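Local coordinates for protein putative enoyl-CoA hydratase (Streptomyces coelicolor A3, PDB 3G64) that probably adds water across the double bond of enoyl-CoA thioesters, as a putative hydratase of the crotonase-like enoyl-CoA hydratase/isomerase family, at residues P115-L120 and E207-L212; V30-P35 and G73-G78; V130-A135 and T144-L149. One frame throughout, in Å; residues are numbered along the deposited sequence.

Contact 1. Residues P115-L120 and E207-L212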
loop_
_atom_site.group_PDB
_atom_site.type_symbol
_atom_site.label_atom_id
_atom_site.label_comp_id
_atom_site.label_asym_id
_atom_site.label_seq_id
_atom_site.Cartn_x
_atom_site.Cartn_y
_atom_site.Cartn_z
ATOM N N PRO A 115 3.433 -10.622 18.861
ATOM C CA PRO A 115 2.764 -9.356 18.566
ATOM C C PRO A 115 3.153 -8.269 19.569
ATOM O O PRO A 115 3.296 -8.510 20.782
ATOM C CB PRO A 115 1.253 -9.672 18.730
ATOM C CG PRO A 115 1.165 -11.070 19.229
ATOM C CD PRO A 115 2.520 -11.685 19.323
ATOM N N VAL A 116 3.312 -7.065 19.042
ATOM C CA VAL A 116 3.620 -5.910 19.860
ATOM C C VAL A 116 2.437 -4.965 19.771
ATOM O O VAL A 116 1.923 -4.707 18.673
ATOM C CB VAL A 116 4.919 -5.232 19.351
ATOM C CG1 VAL A 116 5.148 -3.885 20.055
ATOM C CG2 VAL A 116 6.102 -6.186 19.549
ATOM N N ILE A 117 1.989 -4.471 20.925
ATOM C CA ILE A 117 0.822 -3.605 20.998
ATOM C C ILE A 117 1.226 -2.260 21.627
ATOM O O ILE A 117 1.790 -2.224 22.722
ATOM C CB ILE A 117 -0.258 -4.282 21.885
ATOM C CG1 ILE A 117 -0.629 -5.642 21.282
ATOM C CG2 ILE A 117 -1.466 -3.350 22.124
ATOM C CD1 ILE A 117 -0.935 -6.678 22.318
ATOM N N ALA A 118 0.963 -1.157 20.933
ATOM C CA ALA A 118 1.231 0.170 21.509
ATOM C C ALA A 118 -0.027 0.738 22.148
ATOM O O ALA A 118 -1.084 0.835 21.495
ATOM C CB ALA A 118 1.784 1.130 20.446
ATOM N N ALA A 119 0.077 1.080 23.430
ATOM C CA ALA A 119 -1.054 1.621 24.186
ATOM C C ALA A 119 -0.936 3.137 24.120
ATOM O O ALA A 119 -0.096 3.724 24.813
ATOM C CB ALA A 119 -0.985 1.141 25.662
ATOM N N LEU A 120 -1.745 3.776 23.279
ATOM C CA LEU A 120 -1.518 5.188 22.943
ATOM C C LEU A 120 -2.508 6.155 23.586
ATOM O O LEU A 120 -3.701 5.864 23.687
ATOM C CB LEU A 120 -1.581 5.396 21.426
ATOM C CG LEU A 120 -0.645 4.554 20.535
ATOM C CD1 LEU A 120 -0.943 4.885 19.093
ATOM C CD2 LEU A 120 0.794 4.892 20.869
ATOM N N GLU A 207 -5.722 -0.389 29.616
ATOM C CA GLU A 207 -6.537 -1.531 29.988
ATOM C C GLU A 207 -6.906 -2.330 28.740
ATOM O O GLU A 207 -6.782 -3.560 28.711
ATOM C CB GLU A 207 -7.779 -1.025 30.722
ATOM C CG GLU A 207 -8.920 -2.002 30.772
ATOM C CD GLU A 207 -10.097 -1.473 31.596
ATOM O OE1 GLU A 207 -10.573 -0.340 31.334
ATOM O OE2 GLU A 207 -10.536 -2.199 32.512
ATOM N N ALA A 208 -7.329 -1.634 27.690
ATOM C CA ALA A 208 -7.681 -2.326 26.450
ATOM C C ALA A 208 -6.443 -2.981 25.801
ATOM O O ALA A 208 -6.545 -4.059 25.241
ATOM C CB ALA A 208 -8.354 -1.364 25.474
ATOM N N ALA A 209 -5.275 -2.354 25.930
ATOM C CA ALA A 209 -4.049 -2.947 25.376
ATOM C C ALA A 209 -3.727 -4.232 26.107
ATOM O O ALA A 209 -3.364 -5.238 25.515
ATOM C CB ALA A 209 -2.884 -1.966 25.472
ATOM N N ARG A 210 -3.883 -4.195 27.422
ATOM C CA ARG A 210 -3.643 -5.373 28.237
ATOM C C ARG A 210 -4.628 -6.514 27.908
ATOM O O ARG A 210 -4.256 -7.686 27.929
ATOM C CB ARG A 210 -3.740 -5.009 29.721
ATOM C CG ARG A 210 -3.573 -6.207 30.614
ATOM C CD ARG A 210 -3.658 -5.833 32.072
ATOM N NE ARG A 210 -3.982 -7.022 32.843
ATOM C CZ ARG A 210 -4.484 -7.014 34.071
ATOM N NH1 ARG A 210 -4.715 -5.858 34.689
ATOM N NH2 ARG A 210 -4.753 -8.166 34.674
ATOM N N THR A 211 -5.879 -6.162 27.622
ATOM C CA THR A 211 -6.905 -7.156 27.275
ATOM C C THR A 211 -6.541 -7.776 25.921
ATOM O O THR A 211 -6.574 -9.001 25.744
ATOM C CB THR A 211 -8.334 -6.514 27.233
ATOM O OG1 THR A 211 -8.733 -6.110 28.557
ATOM C CG2 THR A 211 -9.375 -7.482 26.673
ATOM N N LEU A 212 -6.154 -6.929 24.971
ATOM C CA LEU A 212 -5.764 -7.439 23.660
ATOM C C LEU A 212 -4.535 -8.350 23.781
ATOM O O LEU A 212 -4.472 -9.391 23.146
ATOM C CB LEU A 212 -5.512 -6.301 22.667
ATOM C CG LEU A 212 -4.879 -6.742 21.341
ATOM C CD1 LEU A 212 -5.775 -7.719 20.597
ATOM C CD2 LEU A 212 -4.635 -5.516 20.489
#
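Ala119 on strand 116-120 and Ala209 on helix 207-212 mark where the two backbones come nearest, their CA atoms 5.6 Å apart. The helix runs almost antiparallel to the strand, at 166°, with the two axes 8.1 Å apart at closest approach. So close a backbone approach suits alanine on both sides: the CB of Ala119 meets the CB of Ala209 methyl to methyl at 3.6 Å, with nothing larger between them.

Two residues earlier on the strand, Ile117 also points toward the helix and adds a larger apolar surface. Its CG2 lies anti to the backbone N (chi1 -59°, measured to CG1) and touches Ala209 CB at 3.9 Å, while the longer branch carries CD1 to within 4.1 Å of Leu212 CG. The Ile117 and Leu212 side chains cross obliquely, the CD2 methyl of Leu212 resting against both CG1 and CG2 of Ile117. No hydrogen bond joins the segments, as expected where only hydrocarbon meets hydrocarbon.

Leu212 continues onto Phe137 and Val139 of the adjoining strand, and Ala209 onto Val66 on the other neighbour; Leu181 of a second subunit also packs on Leu212. The arrangement is that of an alpha/beta layer, a helix laid along the inner strands of the larger sheet of the crotonase fold.

Contact 2. Residues V30-P35 and G73-G78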
loop_
_atom_site.group_PDB
_atom_site.type_symbol
_atom_site.label_atom_id
_atom_site.label_comp_id
_atom_site.label_asym_id
_atom_site.label_seq_id
_atom_site.Cartn_x
_atom_site.Cartn_y
_atom_site.Cartn_z
ATOM N N VAL A 30 6.250 -3.179 28.639
ATOM C CA VAL A 30 7.408 -2.298 28.653
ATOM C C VAL A 30 6.845 -0.896 28.782
ATOM O O VAL A 30 6.166 -0.389 27.878
ATOM C CB VAL A 30 8.262 -2.431 27.359
ATOM C CG1 VAL A 30 9.478 -1.478 27.391
ATOM C CG2 VAL A 30 8.734 -3.890 27.163
ATOM N N THR A 31 7.072 -0.274 29.928
ATOM C CA THR A 31 6.625 1.087 30.094
ATOM C C THR A 31 7.808 2.033 29.998
ATOM O O THR A 31 8.772 1.915 30.769
ATOM C CB THR A 31 5.925 1.269 31.438
ATOM O OG1 THR A 31 4.934 0.235 31.602
ATOM C CG2 THR A 31 5.289 2.642 31.490
ATOM N N LEU A 32 7.739 2.962 29.045
ATOM C CA LEU A 32 8.782 3.977 28.902
ATOM C C LEU A 32 8.971 4.761 30.199
ATOM O O LEU A 32 8.013 5.061 30.913
ATOM C CB LEU A 32 8.450 4.920 27.765
ATOM C CG LEU A 32 8.307 4.186 26.436
ATOM C CD1 LEU A 32 7.850 5.154 25.378
ATOM C CD2 LEU A 32 9.663 3.511 26.042
ATOM N N ALA A 33 10.224 5.081 30.492
ATOM C CA ALA A 33 10.570 5.875 31.660
ATOM C C ALA A 33 10.450 7.400 31.403
ATOM O O ALA A 33 10.547 7.871 30.249
ATOM C CB ALA A 33 11.987 5.508 32.121
ATOM N N ARG A 34 10.229 8.149 32.486
ATOM C CA ARG A 34 10.284 9.629 32.494
ATOM C C ARG A 34 9.018 10.358 32.108
ATOM O O ARG A 34 9.027 11.155 31.178
ATOM C CB ARG A 34 11.434 10.157 31.631
ATOM C CG ARG A 34 12.780 9.580 32.000
ATOM C CD ARG A 34 13.740 9.672 30.828
ATOM N NE ARG A 34 14.836 10.594 31.074
ATOM C CZ ARG A 34 15.237 11.548 30.229
ATOM N NH1 ARG A 34 14.636 11.732 29.045
ATOM N NH2 ARG A 34 16.267 12.314 30.577
ATOM N N PRO A 35 7.934 10.114 32.842
ATOM C CA PRO A 35 6.634 10.723 32.553
ATOM C C PRO A 35 6.705 12.234 32.634
ATOM O O PRO A 35 5.970 12.903 31.915
ATOM C CB PRO A 35 5.717 10.208 33.668
ATOM C CG PRO A 35 6.566 9.385 34.582
ATOM C CD PRO A 35 7.912 9.180 33.978
ATOM N N GLY A 73 1.285 11.691 28.199
ATOM C CA GLY A 73 1.301 11.159 26.851
ATOM C C GLY A 73 2.217 9.965 26.638
ATOM O O GLY A 73 3.008 9.574 27.497
ATOM N N PHE A 74 2.109 9.389 25.451
ATOM C CA PHE A 74 2.832 8.173 25.150
ATOM C C PHE A 74 4.344 8.419 25.069
ATOM O O PHE A 74 5.105 7.863 25.863
ATOM C CB PHE A 74 2.300 7.554 23.857
ATOM C CG PHE A 74 3.052 6.333 23.426
ATOM C CD1 PHE A 74 2.913 5.138 24.118
ATOM C CD2 PHE A 74 3.891 6.374 22.317
ATOM C CE1 PHE A 74 3.589 3.993 23.701
ATOM C CE2 PHE A 74 4.580 5.238 21.895
ATOM C CZ PHE A 74 4.430 4.052 22.584
ATOM N N CYS A 75 4.776 9.256 24.122
ATOM C CA CYS A 75 6.218 9.502 23.935
ATOM C C CYS A 75 6.402 10.686 22.996
ATOM O O CYS A 75 5.895 10.666 21.868
ATOM C CB CYS A 75 6.892 8.268 23.302
ATOM S SG CYS A 75 8.739 8.446 23.115
ATOM N N SER A 76 7.123 11.703 23.446
ATOM C CA SER A 76 7.395 12.891 22.636
ATOM C C SER A 76 8.586 12.738 21.683
ATOM O O SER A 76 8.910 13.659 20.946
ATOM C CB SER A 76 7.658 14.086 23.555
ATOM O OG SER A 76 8.819 13.821 24.346
ATOM N N GLY A 77 9.235 11.583 21.699
ATOM C CA GLY A 77 10.377 11.363 20.830
ATOM C C GLY A 77 11.707 11.490 21.529
ATOM O O GLY A 77 11.799 11.391 22.761
ATOM N N GLY A 78 12.755 11.726 20.745
ATOM C CA GLY A 78 14.095 11.840 21.302
ATOM C C GLY A 78 14.257 13.112 22.134
ATOM O O GLY A 78 13.755 14.181 21.775
#
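Leu32 of 30-35 and Cys75, in the loop that follows strand 64-69, meet through one methyl group. Leu32 sets out toward the loop from its backbone, and CD1 is the branch that arrives. It settles against Cys75, 3.9 Å from CB and 4.1 Å from SG, touching the methylene as hydrocarbon on hydrocarbon. The same methyl lies 3.9 Å from the carbonyl O of Phe74, an oxygen already hydrogen-bonded by the side-chain amide of Asn39.

Phe74 starts out in the opposite sense, its CB directed away from the strand, yet the ring swings back until CZ stands 4.6 Å from Leu32 CD1. Both Phe74 and Leu32 also rest on Leu67, which carries the apolar layer on into the sheet. A branched aliphatic residue suits this place, since a single methyl can reach the loop backbone without asking for a polar partner.

Cys75 faces two ways. With SG anti to the backbone N (chi1 -177°), the sulfur accepts a hydrogen bond from Gly77 N, 3.5 Å long with an N-H...SG angle of 155°, which ties the sulfur to the backbone two residues on. Without the sulfur, as with an alanine here, Gly77 N would probably lose this acceptor and Leu32 CD1 its SG neighbour, and the loop would be less firmly held. Gly77 itself has a positive phi of 102°, where a CB would be jammed against the preceding carbonyl O, so glycine fits.

The Phe-Cys-Ser-Gly-Gly sequence leads into helix 80-87; in crotonase relatives the equivalent loop supplies one of the two backbone N-H groups of the oxyanion hole, and a like role is probable in this protein.

Contact 3. Residues V130-A135 and T144-L149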
loop_
_atom_site.group_PDB
_atom_site.type_symbol
_atom_site.label_atom_id
_atom_site.label_comp_id
_atom_site.label_asym_id
_atom_site.label_seq_id
_atom_site.Cartn_x
_atom_site.Cartn_y
_atom_site.Cartn_z
ATOM N N VAL A 130 7.007 6.690 15.489
ATOM C CA VAL A 130 7.507 5.591 14.645
ATOM C C VAL A 130 7.464 4.273 15.392
ATOM O O VAL A 130 7.168 3.229 14.800
ATOM C CB VAL A 130 8.924 5.834 14.058
ATOM C CG1 VAL A 130 9.280 4.706 12.985
ATOM C CG2 VAL A 130 8.992 7.217 13.425
ATOM N N LEU A 131 7.750 4.315 16.691
ATOM C CA LEU A 131 7.598 3.120 17.515
ATOM C C LEU A 131 6.141 2.646 17.490
ATOM O O LEU A 131 5.870 1.459 17.345
ATOM C CB LEU A 131 8.023 3.420 18.954
ATOM C CG LEU A 131 9.543 3.557 19.117
ATOM C CD1 LEU A 131 9.879 3.882 20.577
ATOM C CD2 LEU A 131 10.252 2.262 18.642
ATOM N N ALA A 132 5.208 3.581 17.599
ATOM C CA ALA A 132 3.794 3.231 17.497
ATOM C C ALA A 132 3.501 2.602 16.124
ATOM O O ALA A 132 2.845 1.574 16.020
ATOM C CB ALA A 132 2.919 4.472 17.723
ATOM N N LEU A 133 4.010 3.227 15.070
ATOM C CA LEU A 133 3.756 2.752 13.713
ATOM C C LEU A 133 4.337 1.340 13.484
ATOM O O LEU A 133 3.792 0.553 12.713
ATOM C CB LEU A 133 4.390 3.763 12.730
ATOM C CG LEU A 133 4.211 3.596 11.221
ATOM C CD1 LEU A 133 2.720 3.709 10.869
ATOM C CD2 LEU A 133 5.039 4.663 10.501
ATOM N N ALA A 134 5.430 1.008 14.164
ATOM C CA ALA A 134 6.071 -0.293 13.960
ATOM C C ALA A 134 5.322 -1.436 14.665
ATOM O O ALA A 134 5.407 -2.597 14.262
ATOM C CB ALA A 134 7.533 -0.256 14.412
ATOM N N ALA A 135 4.598 -1.091 15.715
ATOM C CA ALA A 135 3.819 -2.073 16.475
ATOM C C ALA A 135 2.829 -2.784 15.563
ATOM O O ALA A 135 2.394 -2.243 14.525
ATOM C CB ALA A 135 3.051 -1.356 17.650
ATOM N N THR A 144 -5.277 10.785 21.598
ATOM C CA THR A 144 -4.034 10.412 20.897
ATOM C C THR A 144 -3.719 11.368 19.753
ATOM O O THR A 144 -4.587 11.648 18.916
ATOM C CB THR A 144 -4.126 8.984 20.332
ATOM O OG1 THR A 144 -4.262 8.056 21.416
ATOM C CG2 THR A 144 -2.867 8.646 19.504
ATOM N N ARG A 145 -2.496 11.894 19.752
ATOM C CA ARG A 145 -2.022 12.809 18.717
ATOM C C ARG A 145 -0.656 12.368 18.138
ATOM O O ARG A 145 0.377 12.518 18.806
ATOM C CB ARG A 145 -1.822 14.212 19.285
ATOM C CG ARG A 145 -3.028 14.761 20.045
ATOM C CD ARG A 145 -2.714 16.094 20.734
ATOM N NE ARG A 145 -3.823 16.932 20.361
ATOM C CZ ARG A 145 -3.752 18.077 19.693
ATOM N NH1 ARG A 145 -2.587 18.656 19.401
ATOM N NH2 ARG A 145 -4.891 18.669 19.364
ATOM N N PHE A 146 -0.659 11.866 16.904
ATOM C CA PHE A 146 0.571 11.528 16.181
ATOM C C PHE A 146 1.177 12.753 15.523
ATOM O O PHE A 146 0.460 13.606 14.969
ATOM C CB PHE A 146 0.294 10.547 15.036
ATOM C CG PHE A 146 -0.206 9.211 15.455
ATOM C CD1 PHE A 146 0.675 8.145 15.622
ATOM C CD2 PHE A 146 -1.586 8.987 15.599
ATOM C CE1 PHE A 146 0.192 6.850 15.955
ATOM C CE2 PHE A 146 -2.077 7.704 15.942
ATOM C CZ PHE A 146 -1.182 6.645 16.133
ATOM N N ALA A 147 2.497 12.841 15.558
ATOM C CA ALA A 147 3.165 13.858 14.773
ATOM C C ALA A 147 4.507 13.329 14.277
ATOM O O ALA A 147 5.373 12.970 15.063
ATOM C CB ALA A 147 3.345 15.162 15.607
ATOM N N PHE A 148 4.661 13.248 12.961
ATOM C CA PHE A 148 5.926 12.755 12.384
ATOM C C PHE A 148 6.767 13.955 12.068
ATOM O O PHE A 148 6.871 14.348 10.912
ATOM C CB PHE A 148 5.631 11.913 11.133
ATOM C CG PHE A 148 4.894 10.636 11.445
ATOM C CD1 PHE A 148 5.596 9.472 11.752
ATOM C CD2 PHE A 148 3.515 10.611 11.487
ATOM C CE1 PHE A 148 4.917 8.284 12.057
ATOM C CE2 PHE A 148 2.828 9.419 11.795
ATOM C CZ PHE A 148 3.544 8.258 12.077
ATOM N N LEU A 149 7.325 14.565 13.112
ATOM C CA LEU A 149 7.827 15.924 13.019
ATOM C C LEU A 149 9.360 16.068 12.808
ATOM O O LEU A 149 9.954 17.083 13.136
ATOM C CB LEU A 149 7.324 16.737 14.218
ATOM C CG LEU A 149 7.461 16.047 15.564
ATOM C CD1 LEU A 149 8.946 15.641 15.787
ATOM C CD2 LEU A 149 6.930 16.963 16.680
#
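Phe148 and Phe146 turn their rings to helix 130-134, each meeting a different part of it. This is a helix-on-strand contact within the crotonase fold: the helix and strand 145-147, a member of the small three-stranded sheet, are joined by a short excursion through strand 137-140.

The path of Phe148 begins where the chain bends, for the residue is the centre of an inverse gamma turn. From CB, the first torsion sets CG anti to the carbonyl carbon (chi1 -66°), and this brings the ring nearer the helix than the direction of CB alone would suggest. CD1 is the first ring atom to arrive, 4.4 Å from Val130 CG2. Next along that side, CE1 makes the closest contact, 3.9 Å from Leu133 CD2, and also lies 4.3 Å from the backbone N of Val130. At the tip, CZ lies 4.2 Å from Leu133 CD2. The two side chains cross at about a right angle. A flat, wide ring suits this site, because it can meet two residues three apart on the same helix.

Leu133 does not serve Phe148 alone: it reaches on to Leu165, Leu166 and Val169 of helix 162-170, a share of the core that a long branched side chain can span. Val130 likewise continues to Val106 of helix 92-111.

Two residues earlier, Phe146 meets a much smaller partner, Ala132, whose CB lies near the plane of the phenyl ring and touches its edge at CE1, 4.0 Å away.

In the fold
Leu120, at the end of the contact 1 strand, ties the three sites together: its CD2 lies 3.7 Å from Phe74 CG of contact 2 and 3.8 Å from Ala132 CB of contact 3, and its CD1 is 3.5 Å from Phe146 CZ. The centre of contact 1 is about 15 Å from those of contacts 2 and 3. These two, with centres about 12 Å and nearest atoms about 5 Å apart, do not touch. A bound zinc ion lies about 12 Å from the Leu133 side chain. In crotonase relatives the loop at 73-78 and the start of helix 127-134 build the oxyanion hole, so contact 2 probably borders the active site, while contact 3 lies further along that helix.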